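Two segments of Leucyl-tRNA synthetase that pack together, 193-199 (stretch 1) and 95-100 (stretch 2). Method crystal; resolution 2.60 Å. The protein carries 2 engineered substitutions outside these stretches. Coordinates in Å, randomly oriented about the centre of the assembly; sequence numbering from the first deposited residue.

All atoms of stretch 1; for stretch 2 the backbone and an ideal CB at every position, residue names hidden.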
# COMPACT_ATOMS: atom_id res chain seq x y z
N ASP A 193 -0.19 -14.61 2.56
CA ASP A 193 -1.46 -14.01 2.98
C ASP A 193 -1.93 -12.97 1.97
O ASP A 193 -3.08 -13.00 1.54
CB ASP A 193 -1.35 -13.40 4.39
CG ASP A 193 -1.45 -14.47 5.51
OD1 ASP A 193 -2.26 -15.42 5.37
OD2 ASP A 193 -0.73 -14.37 6.53
N ASP A 194 -1.02 -12.07 1.58
CA ASP A 194 -1.28 -11.11 0.51
C ASP A 194 -1.79 -11.84 -0.74
O ASP A 194 -2.82 -11.44 -1.31
CB ASP A 194 -0.04 -10.29 0.16
CG ASP A 194 0.27 -9.20 1.17
OD1 ASP A 194 -0.55 -8.94 2.07
OD2 ASP A 194 1.35 -8.60 1.06
N TYR A 195 -1.10 -12.89 -1.16
CA TYR A 195 -1.49 -13.62 -2.36
C TYR A 195 -2.86 -14.29 -2.23
O TYR A 195 -3.66 -14.25 -3.17
CB TYR A 195 -0.44 -14.64 -2.79
CG TYR A 195 -0.86 -15.41 -4.03
CD1 TYR A 195 -0.86 -14.78 -5.29
CD2 TYR A 195 -1.24 -16.74 -3.96
CE1 TYR A 195 -1.24 -15.46 -6.44
CE2 TYR A 195 -1.62 -17.43 -5.11
CZ TYR A 195 -1.62 -16.79 -6.35
OH TYR A 195 -2.00 -17.47 -7.49
N ALA A 196 -3.12 -14.91 -1.07
CA ALA A 196 -4.38 -15.61 -0.85
C ALA A 196 -5.57 -14.65 -1.02
O ALA A 196 -6.50 -14.93 -1.77
CB ALA A 196 -4.40 -16.28 0.53
N CYS A 197 -5.52 -13.51 -0.34
CA CYS A 197 -6.56 -12.52 -0.47
C CYS A 197 -6.65 -11.95 -1.88
O CYS A 197 -7.75 -11.80 -2.42
CB CYS A 197 -6.37 -11.38 0.52
SG CYS A 197 -7.81 -10.31 0.51
N TYR A 198 -5.50 -11.66 -2.47
CA TYR A 198 -5.42 -11.15 -3.83
C TYR A 198 -6.14 -12.10 -4.79
O TYR A 198 -7.00 -11.68 -5.56
CB TYR A 198 -3.96 -10.93 -4.22
CG TYR A 198 -3.72 -10.63 -5.68
CD1 TYR A 198 -3.69 -9.31 -6.15
CD2 TYR A 198 -3.51 -11.66 -6.60
CE1 TYR A 198 -3.47 -9.04 -7.50
CE2 TYR A 198 -3.29 -11.39 -7.94
CZ TYR A 198 -3.27 -10.08 -8.38
OH TYR A 198 -3.05 -9.83 -9.72
N LYS A 199 -5.81 -13.39 -4.69
CA LYS A 199 -6.41 -14.44 -5.52
C LYS A 199 -7.91 -14.65 -5.23
O LYS A 199 -8.70 -14.87 -6.14
CB LYS A 199 -5.64 -15.75 -5.34
CG LYS A 199 -5.99 -16.84 -6.31
CD LYS A 199 -5.58 -18.17 -5.74
CE LYS A 199 -6.15 -19.32 -6.53
NZ LYS A 199 -6.23 -20.54 -5.68
N UNK A 95 4.73 -4.20 -4.96
CA UNK A 95 3.36 -3.82 -4.61
C UNK A 95 2.38 -3.87 -5.78
O UNK A 95 2.59 -3.24 -6.82
CB UNK A 95 3.36 -2.41 -4.02
N UNK A 96 1.29 -4.62 -5.58
CA UNK A 96 0.22 -4.72 -6.56
C UNK A 96 -1.02 -3.94 -6.14
O UNK A 96 -1.89 -3.63 -6.96
CB UNK A 96 -0.14 -6.19 -6.79
N UNK A 97 -1.10 -3.65 -4.85
CA UNK A 97 -2.25 -3.01 -4.23
C UNK A 97 -1.92 -2.71 -2.77
O UNK A 97 -0.79 -2.92 -2.33
CB UNK A 97 -3.50 -3.89 -4.34
N UNK A 98 -2.90 -2.22 -2.02
CA UNK A 98 -2.78 -2.14 -0.57
C UNK A 98 -4.11 -2.52 0.09
O UNK A 98 -5.10 -2.77 -0.60
CB UNK A 98 -2.35 -0.74 -0.14
N UNK A 99 -4.12 -2.58 1.43
CA UNK A 99 -5.25 -3.11 2.18
C UNK A 99 -5.72 -2.12 3.24
O UNK A 99 -4.90 -1.50 3.91
CB UNK A 99 -4.88 -4.44 2.83
N UNK A 100 -7.04 -1.98 3.37
CA UNK A 100 -7.64 -1.27 4.50
C UNK A 100 -8.75 -2.13 5.07
O UNK A 100 -9.27 -3.00 4.37
CB UNK A 100 -8.17 0.10 4.08

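The helix 193-199 crosses the strand of stretch 2 almost at a right angle, 89°, with the axes 10.8 Å apart at their closest. A gap that wide has to be filled by side chains.

Position 95 has no atom of stretch 1 within 5.5 Å of its ideal CB, so the helix sets no preference there. The deposited residue is Gln95, which makes no contact with stretch 1.

At position 96 the CA-to-CB bond points toward the helix, and the ideal CB already lies 4.4 Å from Tyr198 CE1. With an aromatic ring so near, a small or branched side chain such as alanine, serine, threonine or valine would suit. The residue is Thr96, in rotamer p; Thr96 OG1 comes to 4.1 Å from Tyr198 CD1, a van der Waals contact.

Position 97 also points toward stretch 1, but nothing of stretch 1 lies within 5.5 Å of its ideal CB; the backbone is nearly fully extended (phi and psi both -175°). A medium-sized side chain could reach the Tyr198 ring, whether apolar, such as leucine, or a flat amide. The deposited Asn97 places Asn97 ND2 3.9 Å from Tyr198 CD1, oblique to the ring. Asn97 ND2 also donates a very short hydrogen bond, 2.5 Å, to Thr96 OG1, so the two neighbouring polar groups meet beside the tyrosine.

Position 98 is out of reach of the helix, and stretch 1 cannot discriminate among residues there. It is Cys98.

Position 99 points toward the helix again, following the alternation of a strand. The CA of position 99 is 9.1 Å from Asp194 CA, and no atom of stretch 1 comes near the ideal CB, so a long side chain is needed to close the distance. The helix offers the carboxylate of Asp194 and the sulfur of Cys197. Arginine or lysine could answer the charge, and a large aromatic could fill the space; a side chain combining bulk with a donor would serve both. Trp99 does so. Trp99 NE1 donates a hydrogen bond to Asp194 OD1 at 3.1 Å, at the edge of the indole, and Trp99 CH2 lies 3.5 Å from Cys197 SG. Cys197 SG is 4.0 Å from the centroid of the Trp99 six-membered ring, in an oblique sulfur-aromatic contact.

Position 100 is out of reach once more; an extended backbone there accommodates a beta-branched residue well, and it is Val100.

Stretch 2 (95-100) QTNCWV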
# COMPACT_ATOMS: atom_id res chain seq x y z
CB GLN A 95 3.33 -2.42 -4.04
CG GLN A 95 3.93 -2.29 -2.66
CD GLN A 95 4.09 -0.85 -2.29
OE1 GLN A 95 5.00 -0.17 -2.78
NE2 GLN A 95 3.20 -0.36 -1.45
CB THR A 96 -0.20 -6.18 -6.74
OG1 THR A 96 -0.60 -6.68 -5.47
CG2 THR A 96 0.94 -7.01 -7.28
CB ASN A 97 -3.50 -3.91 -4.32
CG ASN A 97 -3.35 -5.22 -3.53
OD1 ASN A 97 -3.94 -5.38 -2.45
ND2 ASN A 97 -2.58 -6.16 -4.06
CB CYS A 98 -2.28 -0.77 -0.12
SG CYS A 98 -3.39 0.60 -0.50
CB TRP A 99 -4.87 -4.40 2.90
CG TRP A 99 -4.31 -5.50 2.06
CD1 TRP A 99 -3.05 -6.02 2.13
CD2 TRP A 99 -4.99 -6.26 1.04
NE1 TRP A 99 -2.89 -7.04 1.23
CE2 TRP A 99 -4.06 -7.21 0.55
CE3 TRP A 99 -6.28 -6.23 0.50
CZ2 TRP A 99 -4.39 -8.12 -0.47
CZ3 TRP A 99 -6.61 -7.13 -0.50
CH2 TRP A 99 -5.65 -8.07 -0.98
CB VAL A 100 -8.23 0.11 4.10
CG1 VAL A 100 -7.15 1.03 3.52
CG2 VAL A 100 -9.41 -0.05 3.14
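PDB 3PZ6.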